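Local coordinates for protein type-iv like pilin ttha1222 (Thermus thermophilus, PDB 5G2F) that probably serves as a type IV-like competence pilin in natural DNA uptake, here as its soluble domain, at residues Pro44-Ala49 and Ser65-Ala70; Gly27-His32 and Ile52-Ala57. All coordinates share one frame; numbering follows the deposited sequence.

Contact 1: residues Pro44-Ala49 and Ser65-Ala70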
# COMPACT_ATOMS: atom_id res chain seq x y z
N PRO A 44 -14.59 -7.06 -1.02
CA PRO A 44 -15.41 -8.22 -0.61
C PRO A 44 -14.56 -9.26 0.16
O PRO A 44 -13.38 -9.41 -0.11
CB PRO A 44 -15.92 -8.81 -1.94
CG PRO A 44 -15.71 -7.74 -2.95
CD PRO A 44 -14.58 -6.88 -2.48
N LYS A 45 -15.15 -9.97 1.11
CA LYS A 45 -14.35 -10.82 1.99
C LYS A 45 -13.81 -12.03 1.23
O LYS A 45 -12.81 -12.60 1.63
CB LYS A 45 -15.13 -11.22 3.26
CG LYS A 45 -16.38 -12.01 3.02
CD LYS A 45 -17.09 -12.38 4.33
CE LYS A 45 -18.53 -12.76 4.08
NZ LYS A 45 -18.63 -13.78 2.99
N THR A 46 -14.40 -12.36 0.09
CA THR A 46 -13.83 -13.40 -0.78
C THR A 46 -12.38 -13.09 -1.21
O THR A 46 -11.59 -14.01 -1.43
CB THR A 46 -14.72 -13.70 -2.03
OG1 THR A 46 -14.19 -14.83 -2.74
CG2 THR A 46 -14.78 -12.52 -3.00
N VAL A 47 -12.03 -11.81 -1.32
CA VAL A 47 -10.67 -11.45 -1.71
C VAL A 47 -9.74 -11.55 -0.50
O VAL A 47 -9.79 -10.72 0.40
CB VAL A 47 -10.60 -10.04 -2.30
CG1 VAL A 47 -9.17 -9.74 -2.74
CG2 VAL A 47 -11.55 -9.92 -3.49
N THR A 48 -8.90 -12.58 -0.49
CA THR A 48 -8.02 -12.81 0.64
C THR A 48 -6.60 -12.38 0.41
O THR A 48 -5.85 -12.21 1.36
CB THR A 48 -8.02 -14.31 1.04
OG1 THR A 48 -7.59 -15.12 -0.06
CG2 THR A 48 -9.41 -14.75 1.44
N ALA A 49 -6.22 -12.18 -0.86
CA ALA A 49 -4.89 -11.69 -1.18
C ALA A 49 -5.04 -10.84 -2.46
O ALA A 49 -5.93 -11.10 -3.27
CB ALA A 49 -3.91 -12.82 -1.41
N SER A 65 -6.46 -13.46 -4.94
CA SER A 65 -6.87 -14.79 -4.55
C SER A 65 -8.21 -14.69 -3.94
O SER A 65 -8.45 -13.78 -3.12
CB SER A 65 -5.92 -15.40 -3.54
OG SER A 65 -4.62 -15.39 -4.06
N LEU A 66 -9.09 -15.63 -4.32
CA LEU A 66 -10.44 -15.66 -3.84
C LEU A 66 -10.69 -16.94 -3.07
O LEU A 66 -10.23 -18.03 -3.44
CB LEU A 66 -11.43 -15.61 -5.01
CG LEU A 66 -11.20 -14.54 -6.07
CD1 LEU A 66 -12.28 -14.61 -7.14
CD2 LEU A 66 -11.16 -13.16 -5.42
N ASP A 67 -11.43 -16.85 -1.98
CA ASP A 67 -11.92 -18.12 -1.44
C ASP A 67 -13.44 -18.27 -1.56
O ASP A 67 -14.19 -17.30 -1.55
CB ASP A 67 -11.43 -18.41 -0.02
CG ASP A 67 -12.00 -17.50 0.99
OD1 ASP A 67 -12.57 -16.46 0.59
OD2 ASP A 67 -11.91 -17.84 2.19
N GLY A 68 -13.86 -19.52 -1.68
CA GLY A 68 -15.27 -19.85 -1.80
C GLY A 68 -15.85 -19.36 -3.12
O GLY A 68 -17.05 -19.10 -3.24
N ALA A 69 -14.99 -19.28 -4.13
CA ALA A 69 -15.39 -18.76 -5.43
C ALA A 69 -15.23 -19.82 -6.51
O ALA A 69 -14.48 -20.78 -6.35
CB ALA A 69 -14.55 -17.53 -5.77
N ALA A 70 -15.92 -19.62 -7.63
CA ALA A 70 -15.84 -20.56 -8.76
C ALA A 70 -14.43 -20.64 -9.37
O ALA A 70 -14.10 -21.61 -10.06
CB ALA A 70 -16.86 -20.18 -9.82

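Contact 2: residues Gly27-His32 and Ile52-Ala57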
# COMPACT_ATOMS: atom_id res chain seq x y z
N GLY A 27 1.78 9.07 -18.88
CA GLY A 27 1.06 7.84 -18.53
C GLY A 27 1.60 7.11 -17.31
O GLY A 27 1.04 6.10 -16.89
N ALA A 28 2.73 7.60 -16.77
CA ALA A 28 3.45 6.87 -15.76
C ALA A 28 2.62 6.82 -14.48
O ALA A 28 1.94 7.78 -14.15
CB ALA A 28 4.78 7.54 -15.46
N LEU A 29 2.72 5.69 -13.82
CA LEU A 29 2.03 5.41 -12.53
C LEU A 29 2.99 5.44 -11.39
O LEU A 29 4.17 5.15 -11.58
CB LEU A 29 1.58 3.93 -12.53
CG LEU A 29 0.66 3.41 -13.59
CD1 LEU A 29 1.08 2.03 -14.01
CD2 LEU A 29 -0.76 3.40 -13.08
N PRO A 30 2.52 5.75 -10.16
CA PRO A 30 3.42 5.47 -9.03
C PRO A 30 3.51 3.97 -8.84
O PRO A 30 2.49 3.27 -8.77
CB PRO A 30 2.76 6.17 -7.84
CG PRO A 30 1.37 6.47 -8.29
CD PRO A 30 1.25 6.35 -9.75
N THR A 31 4.71 3.46 -8.77
CA THR A 31 4.96 2.02 -8.83
C THR A 31 5.29 1.37 -7.47
O THR A 31 5.75 0.24 -7.41
CB THR A 31 6.13 1.78 -9.85
OG1 THR A 31 7.26 2.50 -9.40
CG2 THR A 31 5.74 2.21 -11.21
N HIS A 32 5.03 2.05 -6.36
CA HIS A 32 5.27 1.45 -5.02
C HIS A 32 3.99 1.02 -4.31
O HIS A 32 4.01 0.47 -3.23
CB HIS A 32 6.10 2.41 -4.19
CG HIS A 32 7.37 2.80 -4.88
ND1 HIS A 32 8.45 1.94 -5.00
CD2 HIS A 32 7.72 3.94 -5.53
CE1 HIS A 32 9.41 2.55 -5.67
NE2 HIS A 32 9.00 3.76 -5.99
N ILE A 52 -0.26 -5.96 -6.62
CA ILE A 52 -0.10 -5.24 -7.88
C ILE A 52 1.36 -5.31 -8.24
O ILE A 52 2.21 -4.97 -7.41
CB ILE A 52 -0.53 -3.76 -7.76
CG1 ILE A 52 -1.97 -3.68 -7.25
CG2 ILE A 52 -0.34 -3.06 -9.11
CD1 ILE A 52 -2.36 -2.29 -6.70
N THR A 53 1.65 -5.77 -9.44
CA THR A 53 2.98 -5.85 -9.96
C THR A 53 3.14 -4.85 -11.10
O THR A 53 2.37 -4.89 -12.09
CB THR A 53 3.27 -7.28 -10.47
OG1 THR A 53 3.14 -8.21 -9.38
CG2 THR A 53 4.69 -7.41 -11.07
N TYR A 54 4.17 -4.00 -11.03
CA TYR A 54 4.45 -3.08 -12.13
C TYR A 54 5.56 -3.63 -13.02
O TYR A 54 6.66 -3.91 -12.55
CB TYR A 54 4.80 -1.68 -11.57
CG TYR A 54 3.72 -1.13 -10.67
CD1 TYR A 54 3.64 -1.48 -9.29
CD2 TYR A 54 2.72 -0.34 -11.19
CE1 TYR A 54 2.61 -1.00 -8.48
CE2 TYR A 54 1.71 0.15 -10.39
CZ TYR A 54 1.64 -0.17 -9.04
OH TYR A 54 0.61 0.29 -8.26
N LEU A 55 5.24 -3.85 -14.31
CA LEU A 55 6.16 -4.41 -15.26
C LEU A 55 7.05 -3.35 -15.86
O LEU A 55 8.10 -3.66 -16.41
CB LEU A 55 5.40 -5.12 -16.40
CG LEU A 55 4.49 -6.26 -15.91
CD1 LEU A 55 3.65 -6.75 -17.08
CD2 LEU A 55 5.26 -7.38 -15.25
N ASN A 56 6.59 -2.12 -15.77
CA ASN A 56 7.33 -0.94 -16.20
C ASN A 56 6.53 0.25 -15.65
O ASN A 56 5.62 0.05 -14.85
CB ASN A 56 7.49 -0.95 -17.72
CG ASN A 56 6.17 -1.10 -18.45
OD1 ASN A 56 5.32 -0.23 -18.42
ND2 ASN A 56 5.99 -2.24 -19.15
N ALA A 57 6.82 1.47 -16.07
CA ALA A 57 6.08 2.65 -15.54
C ALA A 57 4.64 2.73 -15.99
O ALA A 57 3.86 3.46 -15.43
CB ALA A 57 6.82 3.92 -15.94

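Contact 1: residues Pro44-Ala49 and Ser65-Ala70
Two residues of one strand, Thr48 and Ala49, are set opposite the single residue Ser65, a classic beta bulge that shifts the antiparallel register by one residue after the pair Val47–Leu66. Both backbone polar groups of Ser65 are used within the bulge: its carbonyl O accepts the amide Thr48 N at 2.9 Å, and its own amide N donates to Ala49 O with an N-H...O angle of 154°. At the neighbouring non-hydrogen-bonded pair, Val47 CG2 meets Leu66 CD2 at 3.8 Å, one methyl of each side chain touching, on the sheet face that also carries Leu66 against Leu4 of helix 3-19.

These strands, 47-54 and 60-66, form the first hairpin of the antiparallel sheet that packs on the helix, as in the globular domains of type IV pilins and pseudopilins. Just before the strand, the type I turn Pro44-Val47 presents Thr46 to the outgoing loop. The amide Asp67 N donates to Thr46 O at 2.9 Å. The hydroxyl of Thr46 answers in the reverse direction: OG1, anti to the backbone N (chi1 -173°), donates to Asp67 O at 2.7 Å. Backbone and side chain of one threonine thus grip both backbone polar groups of Asp67. The carboxylate of Asp67 lies beside the methyl of Thr48, with Asp67 OD1 3.7 Å from Thr48 CG2, the two side chains crossing at about a right angle.

Contact 2: residues Gly27-His32 and Ile52-Ala57
The loop that follows helix 3-19 in this pilin domain is laid against the end of edge strand 47-54, where Thr31 packs on the ring of Tyr54. The evidence for a CH-pi contact is direct: Thr31 CA sits 3.7 Å from the centroid of the Tyr54 ring and only 7° off its normal, hence over the centre of one face. Thr31 CG2, anti to its own carbonyl carbon, continues the cover toward the root of the ring, 3.9 Å from Tyr54 CG. The carbonyl of the same residue lies over the CD1 side of the same face, Thr31 O 3.3 Å from Tyr54 CD1. Leu29 approaches at the edge, near the ring plane, with CD1 4.0 Å from Tyr54 CD2.

The ring is fixed at its far end too, because Tyr54 OH is hydrogen-bonded to Leu33 O, and its side chain also touches Leu18 of the helix. An alanine in place of Tyr54 would probably leave Thr31 CA and Leu29 CD1 without their aromatic partner and Leu33 O without this hydroxyl, opening a gap between loop and strand. Pro30 and His32 of the same loop pack on Asn13 and Leu16 of the second subunit, respectively.

Past the strand, the turn through Asn56, whose OD1 and ND2 are hydrogen-bonded to Leu58 N and Asp59 OD2, brings Ala57 back to the loop. There the amide Leu29 N donates to Ala57 O at 3.0 Å, with an N-H...O angle of 159°, while Leu29 CD1 rests 3.4 Å from that oxygen.

In the fold
Both contacts use strand 47-54, contact 1 at its beginning and contact 2 at its end, on opposite sides of the chain's centre with their own centres about 24 Å apart. Contact 1 is partly buried and joins two sheet neighbours; three backbone hydrogen bonds cross it, two within the bulge and one between the flanking loop residues, with one threonine hydroxyl added. Contact 2 lies at the surface and sets an irregular loop against the strand end; a single backbone bond crosses it, and a tyrosine ring, with Thr31 over one face, takes a large share of the packing. Helix 3-19 touches side chains of both. In this assembly, the second subunit reaches contact 2, whereas no other chain touches contact 1.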